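Local coordinates for SusD superfamily protein (Bacteroides fragilis, PDB 3L22), which is of unknown precise function but, as a SusD-family protein of the outer membrane, probably binds sugars at the bacterial cell surface, at residues Phe49-Asp54 with Val64-Thr69; Arg209-Met212 with Asp218-Ile221; Leu238-Pro243 with Ile300-Glu305; Ala268-Tyr271 with Lys275-Leu278; Gln354-Ser359 with Tyr382-Leu387. One frame throughout, in Å; residues are numbered along the deposited sequence. Where two conformers were deposited one is given.

Contact 1: residues Phe49-Asp54 with Val64-Thr69; sequences FDNRGD and VTLFNT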
# COMPACT_ATOMS: atom_id res chain seq x y z
N PHE A 49 -1.90 -7.63 0.75
CA PHE A 49 -2.79 -6.76 1.53
C PHE A 49 -4.27 -6.92 1.18
O PHE A 49 -5.12 -6.74 2.08
CB PHE A 49 -2.28 -5.32 1.55
CG PHE A 49 -0.93 -5.23 2.21
CD1 PHE A 49 -0.80 -5.39 3.59
CD2 PHE A 49 0.22 -5.08 1.45
CE1 PHE A 49 0.45 -5.36 4.21
CE2 PHE A 49 1.48 -5.03 2.08
CZ PHE A 49 1.57 -5.17 3.46
N ASP A 50 -4.60 -7.32 -0.04
CA ASP A 50 -5.98 -7.68 -0.36
C ASP A 50 -6.34 -9.04 0.16
O ASP A 50 -7.45 -9.22 0.65
CB ASP A 50 -6.24 -7.57 -1.85
CG ASP A 50 -6.22 -6.11 -2.30
OD1 ASP A 50 -7.15 -5.35 -1.88
OD2 ASP A 50 -5.25 -5.70 -2.97
N ASN A 51 -5.42 -9.99 0.06
CA ASN A 51 -5.65 -11.32 0.63
C ASN A 51 -5.85 -11.31 2.15
O ASN A 51 -6.64 -12.09 2.69
CB ASN A 51 -4.51 -12.27 0.25
CG ASN A 51 -4.74 -12.94 -1.11
OD1 ASN A 51 -5.29 -14.03 -1.18
ND2 ASN A 51 -4.34 -12.26 -2.20
N ARG A 52 -5.14 -10.43 2.85
CA ARG A 52 -5.34 -10.30 4.29
C ARG A 52 -6.70 -9.75 4.63
O ARG A 52 -7.25 -10.11 5.67
CB ARG A 52 -4.20 -9.50 4.94
CG ARG A 52 -2.93 -10.33 4.98
CD ARG A 52 -1.69 -9.64 5.58
NE ARG A 52 -1.85 -9.02 6.89
CZ ARG A 52 -1.85 -9.64 8.07
NH1 ARG A 52 -1.74 -10.96 8.18
NH2 ARG A 52 -1.97 -8.91 9.19
N GLY A 53 -7.27 -8.96 3.74
CA GLY A 53 -8.59 -8.41 3.91
C GLY A 53 -9.77 -9.35 3.72
O GLY A 53 -9.62 -10.56 3.61
N ASP A 54 -10.95 -8.74 3.65
CA ASP A 54 -12.22 -9.40 3.74
C ASP A 54 -13.18 -9.02 2.60
O ASP A 54 -14.38 -9.33 2.64
CB ASP A 54 -12.84 -9.04 5.10
CG ASP A 54 -13.03 -7.52 5.28
OD1 ASP A 54 -12.71 -6.75 4.35
OD2 ASP A 54 -13.47 -7.09 6.37
N VAL A 64 1.28 -21.61 -3.38
CA VAL A 64 2.04 -20.81 -4.36
C VAL A 64 1.30 -19.53 -4.73
O VAL A 64 1.93 -18.52 -5.02
CB VAL A 64 2.40 -21.65 -5.66
CG1 VAL A 64 3.17 -20.80 -6.69
CG2 VAL A 64 3.21 -22.95 -5.30
N THR A 65 -0.04 -19.52 -4.67
CA THR A 65 -0.80 -18.31 -5.00
C THR A 65 -1.54 -17.72 -3.78
O THR A 65 -2.70 -17.37 -3.86
CB THR A 65 -1.71 -18.54 -6.21
OG1 THR A 65 -2.59 -19.63 -5.93
CG2 THR A 65 -0.88 -18.86 -7.47
N LEU A 66 -0.82 -17.58 -2.67
CA LEU A 66 -1.21 -16.73 -1.51
C LEU A 66 -2.36 -17.31 -0.64
O LEU A 66 -2.92 -16.61 0.21
CB LEU A 66 -1.49 -15.27 -1.94
CG LEU A 66 -0.30 -14.48 -2.56
CD1 LEU A 66 -0.69 -13.05 -2.98
CD2 LEU A 66 0.91 -14.41 -1.56
N PHE A 67 -2.69 -18.59 -0.81
CA PHE A 67 -3.76 -19.17 -0.04
C PHE A 67 -3.54 -19.07 1.46
O PHE A 67 -4.49 -18.79 2.19
CB PHE A 67 -3.95 -20.63 -0.43
CG PHE A 67 -5.25 -21.22 -0.01
CD1 PHE A 67 -6.45 -20.67 -0.44
CD2 PHE A 67 -5.27 -22.39 0.75
CE1 PHE A 67 -7.68 -21.27 -0.08
CE2 PHE A 67 -6.48 -22.99 1.11
CZ PHE A 67 -7.69 -22.42 0.70
N ASN A 68 -2.32 -19.29 1.92
CA ASN A 68 -2.01 -19.16 3.34
C ASN A 68 -2.12 -17.72 3.87
O ASN A 68 -2.44 -17.51 5.04
CB ASN A 68 -0.63 -19.73 3.70
CG ASN A 68 -0.69 -21.17 4.19
OD1 ASN A 68 -1.76 -21.72 4.47
ND2 ASN A 68 0.49 -21.78 4.31
N THR A 69 -1.87 -16.73 3.01
CA THR A 69 -2.08 -15.35 3.41
C THR A 69 -3.55 -15.09 3.63
O THR A 69 -3.93 -14.53 4.66
CB THR A 69 -1.52 -14.36 2.39
OG1 THR A 69 -0.12 -14.53 2.32
CG2 THR A 69 -1.87 -12.90 2.82
O HOH W 1 -1.83 -13.49 6.36
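The guanidinium of R52 meets T69 through a water that sits at its edge, in its plane: the water accepts from R52 NH1 at 3.1 Å and donates to T69 O at 2.9 Å. Y424 O takes the NH2 group. The amide of N51 is the second flat group, with the side chain of L66 crossing it at about a right angle. L66 CB lies about equally far from all the amide atoms, while L66 CD1 is 3.8 Å from N51 ND2. No direct hydrogen bond spans the contact. N51 OD1 is instead bonded to N58 and ND2 to L47 O, which hold the amide's rotation while L66 packs on it.

The T69 methyl, CG2, packs between the two side chains, 3.5 Å from R52 CG and 3.7 Å from N51 CB. The same rotamer lets OG1 bond to E80. L66 occupies the N-cap position before helix 67-70, with a positive phi of 73°.

This is buried packing of the short helix 67-70 against the last turn of helix 44-52, the two joined by the loop that carries strand 56-58; L66 also touches Y270 of helix 267-271, and R52 reaches M400 of helix 395-401.

Contact 2: residues Arg209-Met212 with Asp218-Ile221; sequences RVYM and DKAI. With ACT (acetate ion), chain Q.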
# COMPACT_ATOMS: atom_id res chain seq x y z
N ARG A 209 -0.61 8.34 6.11
CA ARG A 209 -0.87 6.97 6.51
C ARG A 209 -0.19 6.60 7.82
O ARG A 209 -0.79 5.93 8.66
CB ARG A 209 -0.44 5.97 5.43
CG ARG A 209 -1.33 5.98 4.20
CD ARG A 209 -1.17 4.64 3.49
NE ARG A 209 -1.80 4.49 2.19
CZ ARG A 209 -1.71 3.40 1.44
NH1 ARG A 209 -1.02 2.33 1.87
NH2 ARG A 209 -2.33 3.35 0.28
N VAL A 210 1.05 7.03 7.98
CA VAL A 210 1.78 6.74 9.18
C VAL A 210 1.10 7.41 10.38
O VAL A 210 0.88 6.77 11.39
CB VAL A 210 3.26 7.17 9.06
CG1 VAL A 210 3.96 7.17 10.42
CG2 VAL A 210 3.98 6.23 8.07
N TYR A 211 0.80 8.70 10.27
CA TYR A 211 0.17 9.37 11.39
C TYR A 211 -1.20 8.79 11.72
O TYR A 211 -1.54 8.67 12.90
CB TYR A 211 0.11 10.88 11.17
CG TYR A 211 1.41 11.64 11.45
CD1 TYR A 211 2.12 11.47 12.64
CD2 TYR A 211 1.90 12.58 10.54
CE1 TYR A 211 3.27 12.21 12.92
CE2 TYR A 211 3.05 13.33 10.82
CZ TYR A 211 3.73 13.12 11.99
OH TYR A 211 4.85 13.86 12.30
N MSE A 212 -1.97 8.36 10.73
CA MSE A 212 -3.24 7.68 11.05
C MSE A 212 -3.04 6.40 11.84
O MSE A 212 -3.81 6.12 12.77
CB MSE A 212 -4.04 7.39 9.78
CG MSE A 212 -4.56 8.64 9.16
SE MSE A 212 -5.43 8.26 7.44
CE MSE A 212 -7.02 7.57 8.00
N ASP A 218 -4.61 15.03 13.82
CA ASP A 218 -4.24 16.39 13.42
C ASP A 218 -2.97 16.45 12.56
O ASP A 218 -2.93 17.20 11.58
CB ASP A 218 -4.06 17.29 14.63
CG ASP A 218 -5.37 17.63 15.31
OD1 ASP A 218 -6.45 17.65 14.68
OD2 ASP A 218 -5.30 17.95 16.50
N LYS A 219 -1.95 15.69 12.91
CA LYS A 219 -0.73 15.66 12.12
C LYS A 219 -1.00 14.98 10.76
O LYS A 219 -0.42 15.40 9.75
CB LYS A 219 0.43 14.99 12.88
CG LYS A 219 0.86 15.77 14.13
CD LYS A 219 1.86 14.97 14.99
CE LYS A 219 2.19 15.70 16.29
NZ LYS A 219 1.09 15.45 17.35
N ALA A 220 -1.89 14.00 10.74
CA ALA A 220 -2.29 13.35 9.48
C ALA A 220 -2.98 14.34 8.54
O ALA A 220 -2.69 14.39 7.37
CB ALA A 220 -3.19 12.16 9.77
N ILE A 221 -3.90 15.13 9.09
CA ILE A 221 -4.60 16.18 8.34
C ILE A 221 -3.67 17.20 7.76
O ILE A 221 -3.81 17.55 6.58
CB ILE A 221 -5.67 16.88 9.21
CG1 ILE A 221 -6.83 15.91 9.48
CG2 ILE A 221 -6.18 18.19 8.56
CD1 ILE A 221 -7.77 16.32 10.69
C ACT Q . -4.62 14.22 17.79
O ACT Q . -4.22 15.18 18.50
OXT ACT Q . -4.98 14.57 16.66
CH3 ACT Q . -4.63 12.81 18.33
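Next to K219, whose side chain lies on Y211, the backbone N of D218 donates to OXT of an acetate ion at 2.9 Å with an N-H...O angle of 161°. The acetate probably came from the crystallisation liquor. The first turn of a helix has backbone N-H groups with no acceptor in the helix itself, and the anion uses one of them at the start of helix 217-225.

Across the contact the meeting is apolar. K219 CB stands over the middle of the Y211 ring, 3.6 Å from its centroid and only 7° off the ring normal, a CH-pi contact. Farther along the lysine chain, K219 CD runs over the same ring and comes within 3.7 Å of Y211 CE1, before a bend at chi4 (82°) carries NZ away to a salt bridge with E216.

Helices 200-213 and 217-225 run in opposite directions and are joined by a tight turn, a helical hairpin consistent with the TPR clan to which the family belongs.

Deeper between the two helices, A220 presents its methyl to both partners: A220 CB is 3.8 Å from Y211 CB and 3.8 Å from CG of the selenomethionine M212. The small side chain lets the backbones close to 5.1 Å between the CA atoms of Y211 and A220. M212 bends at chi3 and goes on to pack against E336 and C337 of helix 327-339.

Contact 3: residues Leu238-Pro243 with Ile300-Glu305; sequences LIYKAP and IAFKGE. With EDO (1,2-ethanediol), chain Y.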
# COMPACT_ATOMS: atom_id res chain seq x y z
N LEU A 238 -10.09 4.94 -15.83
CA LEU A 238 -8.94 5.54 -16.54
C LEU A 238 -7.60 4.96 -16.13
O LEU A 238 -6.76 4.71 -16.98
CB LEU A 238 -8.92 7.05 -16.38
CG LEU A 238 -10.06 7.85 -17.01
CD1 LEU A 238 -9.91 9.31 -16.54
CD2 LEU A 238 -10.05 7.71 -18.56
N ILE A 239 -7.43 4.71 -14.85
CA ILE A 239 -6.12 4.35 -14.33
C ILE A 239 -5.71 2.91 -14.63
O ILE A 239 -4.54 2.60 -14.43
CB ILE A 239 -5.95 4.63 -12.82
CG1 ILE A 239 -6.91 3.80 -11.95
CG2 ILE A 239 -6.13 6.10 -12.53
CD1 ILE A 239 -6.63 3.94 -10.43
N TYR A 240 -6.64 2.08 -15.12
CA TYR A 240 -6.35 0.68 -15.45
C TYR A 240 -6.12 0.46 -16.95
O TYR A 240 -5.96 -0.68 -17.37
CB TYR A 240 -7.48 -0.25 -14.94
CG TYR A 240 -7.93 0.11 -13.54
CD1 TYR A 240 -7.19 -0.26 -12.42
CD2 TYR A 240 -9.06 0.86 -13.35
CE1 TYR A 240 -7.59 0.12 -11.12
CE2 TYR A 240 -9.46 1.24 -12.07
CZ TYR A 240 -8.73 0.88 -10.97
OH TYR A 240 -9.19 1.33 -9.73
N LYS A 241 -6.14 1.52 -17.74
CA LYS A 241 -5.86 1.44 -19.17
C LYS A 241 -4.93 2.56 -19.61
O LYS A 241 -4.74 3.54 -18.88
CB LYS A 241 -7.13 1.42 -19.97
CG LYS A 241 -8.08 2.59 -19.77
CD LYS A 241 -9.47 2.06 -20.29
CE LYS A 241 -10.64 3.03 -20.18
NZ LYS A 241 -12.00 2.22 -20.19
N ALA A 242 -4.34 2.38 -20.78
CA ALA A 242 -3.33 3.31 -21.31
C ALA A 242 -3.83 4.75 -21.12
O ALA A 242 -4.99 5.04 -21.46
CB ALA A 242 -3.04 3.02 -22.84
N PRO A 243 -2.96 5.66 -20.62
CA PRO A 243 -1.53 5.53 -20.30
C PRO A 243 -1.24 5.04 -18.87
O PRO A 243 -0.09 5.07 -18.45
CB PRO A 243 -1.01 6.95 -20.49
CG PRO A 243 -2.18 7.84 -20.10
CD PRO A 243 -3.39 7.06 -20.63
N ILE A 300 -20.65 -1.14 -11.96
CA ILE A 300 -20.76 -1.28 -13.41
C ILE A 300 -19.40 -1.66 -13.99
O ILE A 300 -19.32 -2.57 -14.75
CB ILE A 300 -21.24 0.01 -14.09
CG1 ILE A 300 -22.67 0.36 -13.65
CG2 ILE A 300 -21.18 -0.12 -15.67
CD1 ILE A 300 -23.16 1.74 -14.08
N ALA A 301 -18.32 -0.99 -13.56
CA ALA A 301 -17.00 -1.22 -14.19
C ALA A 301 -16.35 -2.50 -13.70
O ALA A 301 -15.75 -3.22 -14.48
CB ALA A 301 -16.04 -0.01 -13.95
N PHE A 302 -16.47 -2.79 -12.40
CA PHE A 302 -15.59 -3.78 -11.78
C PHE A 302 -16.24 -5.04 -11.20
O PHE A 302 -15.50 -6.00 -10.90
CB PHE A 302 -14.76 -3.13 -10.67
CG PHE A 302 -14.09 -1.86 -11.09
CD1 PHE A 302 -13.34 -1.80 -12.24
CD2 PHE A 302 -14.20 -0.73 -10.30
CE1 PHE A 302 -12.73 -0.61 -12.63
CE2 PHE A 302 -13.56 0.44 -10.66
CZ PHE A 302 -12.86 0.51 -11.83
N LYS A 303 -17.57 -5.06 -11.03
CA LYS A 303 -18.21 -6.26 -10.48
C LYS A 303 -18.53 -7.19 -11.64
O LYS A 303 -19.56 -7.08 -12.27
CB LYS A 303 -19.46 -5.91 -9.65
CG LYS A 303 -20.14 -7.14 -8.99
CD LYS A 303 -21.24 -6.74 -8.04
CE LYS A 303 -21.82 -7.93 -7.29
NZ LYS A 303 -22.57 -8.83 -8.20
N GLY A 304 -17.64 -8.12 -11.91
CA GLY A 304 -17.76 -8.96 -13.10
C GLY A 304 -18.73 -10.13 -12.92
O GLY A 304 -19.12 -10.49 -11.80
N GLU A 305 -19.11 -10.70 -14.05
CA GLU A 305 -19.80 -11.99 -14.13
C GLU A 305 -18.96 -13.01 -13.37
O GLU A 305 -17.70 -12.97 -13.47
CB GLU A 305 -19.92 -12.44 -15.61
CG GLU A 305 -20.88 -11.59 -16.51
CD GLU A 305 -21.03 -12.11 -17.95
OE1 GLU A 305 -20.86 -13.33 -18.20
OE2 GLU A 305 -21.32 -11.29 -18.85
C1 EDO Y . -12.64 -1.60 -16.02
O1 EDO Y . -13.84 -2.06 -16.69
C2 EDO Y . -11.33 -1.56 -16.83
O2 EDO Y . -10.23 -2.15 -16.10
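Two aromatic rings make this contact, Y240 from 238-243 and F302 from 300-305. They meet through a corner: Y240 CE2 and F302 CZ are 3.5 Å apart, and Y240 CD2 lies 4.0 Å from F302 CE1. The rings meet obliquely, their planes at 80° and their centroids 5.3 Å apart, well away from the zinc sites.

Each ring is also backed by the residue just before it. I239 CG1 lies 3.5 Å above the centre of one face of Y240, and A301 CB takes the matching place over F302 at the same height. In both aromatics CG is anti to the carbonyl carbon (chi1 -44° in Y240 and -49° in F302), which sends the rings out from their short helical turns to meet one another. The phenol oxygen of Y240 does not take part in the pair; it is hydrogen-bonded to E392, which fixes the far end of the ring.

A molecule of 1,2-ethanediol, probably from the crystallisation liquor, fills in beside the rings. Its C1 rests at the edge of F302, near the ring plane and 3.5 Å from CE1, while its O1 donates to A301 O over 3.1 Å. The diol is bonded to M310 O as well.

Y240 and F312 are packed edge-to-face, so three rings cluster here; K311 also touches Y240 and F302. The result is a small buried aromatic cluster joining the 3-10 turn at 238-240, in the loop before strand 249-253, to the end of helix 297-302.

Contact 4: residues Ala268-Tyr271 with Lys275-Leu278; sequences AEYY and KIML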
# COMPACT_ATOMS: atom_id res chain seq x y z
N ALA A 268 -2.88 -8.91 -12.55
CA ALA A 268 -3.84 -9.43 -13.51
C ALA A 268 -3.95 -10.94 -13.49
O ALA A 268 -5.04 -11.49 -13.66
CB ALA A 268 -3.54 -8.89 -14.96
N GLU A 269 -2.83 -11.60 -13.24
CA GLU A 269 -2.83 -13.05 -13.18
C GLU A 269 -3.64 -13.60 -11.99
O GLU A 269 -4.13 -14.72 -12.06
CB GLU A 269 -1.41 -13.59 -13.13
CG GLU A 269 -0.75 -13.52 -14.49
CD GLU A 269 0.71 -13.86 -14.41
OE1 GLU A 269 1.49 -13.06 -13.84
OE2 GLU A 269 1.05 -14.97 -14.85
N TYR A 270 -3.82 -12.79 -10.96
CA TYR A 270 -4.59 -13.20 -9.77
C TYR A 270 -6.11 -13.00 -9.90
O TYR A 270 -6.87 -13.62 -9.17
CB TYR A 270 -4.00 -12.50 -8.51
CG TYR A 270 -2.86 -13.27 -7.93
CD1 TYR A 270 -1.69 -13.40 -8.63
CD2 TYR A 270 -2.95 -13.87 -6.69
CE1 TYR A 270 -0.64 -14.12 -8.13
CE2 TYR A 270 -1.88 -14.59 -6.18
CZ TYR A 270 -0.74 -14.69 -6.91
OH TYR A 270 0.32 -15.40 -6.47
N TYR A 271 -6.54 -12.14 -10.84
CA TYR A 271 -7.94 -11.75 -10.97
C TYR A 271 -8.60 -12.17 -12.29
O TYR A 271 -9.81 -12.36 -12.30
CB TYR A 271 -8.08 -10.22 -10.86
CG TYR A 271 -7.74 -9.69 -9.47
CD1 TYR A 271 -8.59 -9.90 -8.41
CD2 TYR A 271 -6.59 -8.94 -9.25
CE1 TYR A 271 -8.32 -9.41 -7.16
CE2 TYR A 271 -6.29 -8.43 -7.99
CZ TYR A 271 -7.15 -8.70 -6.94
OH TYR A 271 -6.87 -8.24 -5.69
N LYS A 275 -9.80 -18.23 -11.14
CA LYS A 275 -9.21 -19.40 -10.50
C LYS A 275 -8.44 -19.08 -9.22
O LYS A 275 -8.02 -19.99 -8.51
CB LYS A 275 -8.30 -20.13 -11.47
CG LYS A 275 -9.07 -20.71 -12.69
CD LYS A 275 -8.15 -21.48 -13.64
CE LYS A 275 -8.93 -22.05 -14.83
NZ LYS A 275 -7.97 -22.46 -15.91
N ILE A 276 -8.22 -17.79 -8.95
CA ILE A 276 -7.49 -17.43 -7.74
C ILE A 276 -8.33 -16.51 -6.87
O ILE A 276 -8.92 -17.00 -5.89
CB ILE A 276 -6.06 -16.86 -8.03
CG1 ILE A 276 -5.27 -17.84 -8.91
CG2 ILE A 276 -5.32 -16.55 -6.70
CD1 ILE A 276 -3.93 -17.29 -9.42
N MSE A 277 -8.38 -15.21 -7.21
CA MSE A 277 -9.13 -14.23 -6.44
C MSE A 277 -10.50 -14.00 -7.09
O MSE A 277 -10.60 -13.92 -8.32
CB MSE A 277 -8.41 -12.89 -6.36
CG MSE A 277 -6.96 -12.94 -5.94
SE MSE A 277 -6.62 -13.79 -4.26
CE MSE A 277 -7.64 -12.58 -3.14
N LEU A 278 -11.52 -13.92 -6.23
CA LEU A 278 -12.86 -13.46 -6.60
C LEU A 278 -13.25 -12.35 -5.62
O LEU A 278 -12.67 -12.21 -4.53
CB LEU A 278 -13.86 -14.61 -6.53
CG LEU A 278 -13.69 -15.82 -7.47
CD1 LEU A 278 -14.71 -16.96 -7.08
CD2 LEU A 278 -13.89 -15.34 -8.96
O HOH W 2 -9.10 -15.26 -10.24
O HOH W 3 -11.22 -11.87 -10.06
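The backbone N of M277, a selenomethionine, donates to Y270 O at 2.9 Å with an N-H...O angle of 156°, the direct hydrogen bond across the turn. It ties the end of the weakly bonded helix 267-271 to the start of strand 277-279. Two waters fill the angle between the segments. One accepts from I276 N at 3.0 Å and lies close to Y270 O and M277 O. The other donates to Y271 O at 2.7 Å and to M277 O at 2.8 Å, and it also sits at the edge of the Y271 ring, in its plane.

The apolar contacts surround this polar core. I276 lies over one face of the Y270 ring, with CG2 3.6 Å from Y270 CD2 and CD1 over the same face. M277 approaches the edge of the Y270 ring with CG, 3.9 Å from Y270 CB. Its CB meets the neighbouring tyrosine instead, 3.6 Å from Y271 CE1. Successive bends at chi2 (-56°) and chi3 (-62°) then turn the selenium end away from both tyrosines.

Strand 277-279 pairs antiparallel with strand 56-58, and M277 packs there on V56 and N58. Y270 and Y271 both rest on L47; the helical end of the turn thus packs on helix 44-52, and its strand end joins the two-stranded sheet.

Contact 5: residues Gln354-Ser359 with Tyr382-Leu387; sequences QVRGRS and YNEKRL. With EDO (1,2-ethanediol), chain B.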
# COMPACT_ATOMS: atom_id res chain seq x y z
N GLN A 354 -17.62 13.92 -1.74
CA GLN A 354 -16.86 14.06 -2.97
C GLN A 354 -16.56 12.73 -3.61
O GLN A 354 -16.73 12.55 -4.82
CB GLN A 354 -15.51 14.76 -2.77
CG GLN A 354 -15.57 16.20 -2.50
CD GLN A 354 -14.18 16.83 -2.46
OE1 GLN A 354 -13.42 16.77 -3.45
NE2 GLN A 354 -13.84 17.42 -1.33
N VAL A 355 -16.08 11.79 -2.80
CA VAL A 355 -15.67 10.50 -3.34
C VAL A 355 -16.89 9.68 -3.76
O VAL A 355 -16.93 9.19 -4.89
CB VAL A 355 -14.78 9.73 -2.38
CG1 VAL A 355 -14.47 8.30 -2.93
CG2 VAL A 355 -13.47 10.54 -2.11
N ARG A 356 -17.88 9.56 -2.88
CA ARG A 356 -19.04 8.73 -3.20
C ARG A 356 -19.81 9.31 -4.39
O ARG A 356 -20.25 8.57 -5.26
CB ARG A 356 -19.97 8.56 -1.99
CG ARG A 356 -21.19 7.65 -2.22
CD ARG A 356 -21.97 7.37 -0.93
NE ARG A 356 -23.12 6.51 -1.18
CZ ARG A 356 -23.09 5.17 -1.26
NH1 ARG A 356 -21.98 4.49 -1.06
NH2 ARG A 356 -24.20 4.50 -1.51
N GLY A 357 -20.00 10.62 -4.39
CA GLY A 357 -20.68 11.32 -5.49
C GLY A 357 -20.04 11.18 -6.86
O GLY A 357 -20.71 11.31 -7.87
N ARG A 358 -18.74 10.92 -6.89
CA ARG A 358 -18.09 10.63 -8.16
C ARG A 358 -18.66 9.36 -8.82
O ARG A 358 -18.79 9.32 -10.06
CB ARG A 358 -16.57 10.63 -8.03
CG ARG A 358 -15.81 10.46 -9.36
CD ARG A 358 -15.39 9.06 -9.64
NE ARG A 358 -14.43 8.49 -8.69
CZ ARG A 358 -13.10 8.53 -8.80
NH1 ARG A 358 -12.50 9.17 -9.81
NH2 ARG A 358 -12.35 7.93 -7.88
N SER A 359 -19.05 8.37 -8.00
CA SER A 359 -19.52 7.09 -8.50
C SER A 359 -21.03 6.81 -8.35
O SER A 359 -21.56 5.96 -9.07
CB SER A 359 -18.72 5.97 -7.82
OG SER A 359 -17.34 6.02 -8.19
N TYR A 382 -15.44 3.97 6.33
CA TYR A 382 -14.75 2.68 6.18
C TYR A 382 -15.27 1.86 4.99
O TYR A 382 -14.48 1.31 4.24
CB TYR A 382 -14.85 1.82 7.44
CG TYR A 382 -14.36 2.46 8.72
CD1 TYR A 382 -13.41 3.47 8.73
CD2 TYR A 382 -14.86 2.04 9.95
CE1 TYR A 382 -12.99 4.07 9.94
CE2 TYR A 382 -14.40 2.62 11.19
CZ TYR A 382 -13.49 3.64 11.14
OH TYR A 382 -13.06 4.22 12.30
N ASN A 383 -16.60 1.82 4.83
CA ASN A 383 -17.21 1.10 3.74
C ASN A 383 -16.91 1.71 2.37
O ASN A 383 -16.63 0.99 1.43
CB ASN A 383 -18.73 0.99 3.92
CG ASN A 383 -19.12 -0.04 4.96
OD1 ASN A 383 -18.39 -1.00 5.21
ND2 ASN A 383 -20.28 0.17 5.57
N GLU A 384 -16.94 3.03 2.27
CA GLU A 384 -16.57 3.70 1.02
C GLU A 384 -15.13 3.37 0.60
O GLU A 384 -14.84 3.11 -0.56
CB GLU A 384 -16.77 5.21 1.13
CG GLU A 384 -16.97 5.91 -0.24
CD GLU A 384 -18.30 5.57 -0.92
OE1 GLU A 384 -19.34 5.38 -0.22
OE2 GLU A 384 -18.32 5.56 -2.16
N LYS A 385 -14.23 3.37 1.58
CA LYS A 385 -12.83 3.04 1.37
C LYS A 385 -12.70 1.57 0.90
O LYS A 385 -11.93 1.27 0.01
CB LYS A 385 -12.07 3.29 2.68
CG LYS A 385 -10.55 3.10 2.62
CD LYS A 385 -9.84 4.36 2.23
CE LYS A 385 -8.30 4.22 2.31
NZ LYS A 385 -7.88 4.09 3.72
N ARG A 386 -13.50 0.67 1.47
CA ARG A 386 -13.50 -0.73 1.07
C ARG A 386 -13.89 -0.92 -0.40
O ARG A 386 -13.24 -1.70 -1.14
CB ARG A 386 -14.42 -1.54 2.00
CG ARG A 386 -13.87 -1.71 3.40
CD ARG A 386 -14.87 -2.36 4.34
NE ARG A 386 -15.06 -3.77 4.01
CZ ARG A 386 -15.83 -4.61 4.68
NH1 ARG A 386 -16.55 -4.21 5.73
NH2 ARG A 386 -15.93 -5.87 4.28
N LEU A 387 -14.91 -0.19 -0.83
CA LEU A 387 -15.38 -0.28 -2.22
C LEU A 387 -14.46 0.47 -3.18
O LEU A 387 -14.04 -0.07 -4.20
CB LEU A 387 -16.84 0.22 -2.35
CG LEU A 387 -17.46 0.25 -3.76
CD1 LEU A 387 -17.45 -1.16 -4.38
CD2 LEU A 387 -18.88 0.82 -3.75
C1 EDO B . -4.72 4.16 4.39
O1 EDO B . -5.36 4.33 3.14
C2 EDO B . -4.02 2.80 4.53
O2 EDO B . -3.59 2.78 5.93
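R356 NH1 donates to E384 OE1 at 2.9 Å, a salt bridge with an N-H...O angle of 162°. The oxygen receives it on its syn lone pair and lies in the guanidinium plane, but the two flat groups are turned 88° apart, so the grip is single rather than two-pronged. R356 runs extended from CG to NE, and its aliphatic chain lies alongside the carboxylate: R356 CD is 3.4 Å from E384 OE1, and R356 CB is 3.4 Å from E384 OE2. A bend at chi2 (70°) brings the glutamate across the arginine at about a right angle.

Around this pair the charges continue. R356 NE is bridged to D365 and NH2 bonds the backbone O of D290, a residue seen to bind zinc, though none is bound at it on this chain in the model. E384 OE2 pairs with R298 of helix 297-302. Packing is looser: V355 CG1 comes only within 4.4 Å of E384 CG.

Helices 345-359 and 374-388 are therefore joined here mainly by buried charge. With an arginine on each oxygen, E384 is likely to stay ionised, and the acidic and carbonyl partners of R356 would balance its positive charge and hold its guanidinium in one orientation.

Contacts 1 and 4 form one patch, their centres 11 Å apart: N51 OD1 packs 3.4 Å from the selenium of M277, and L66 CD1 lies 3.7 Å from Y270 CE2. Contact 5 is tied to contact 1 at longer range, by a salt bridge of 3.3 Å between D54 OD1 and R386 NH2, although their centres are 23 Å apart. In sequence, contact 4 falls between the two segments of contact 3, whose centre is 15 Å away. Contact 2 stands across the chain's centre from contact 4, about 33 Å between centres. The R356 side chain of contact 5 is about 8 Å from a bound zinc ion, and that of Y211 in contact 2 about 13 Å from one.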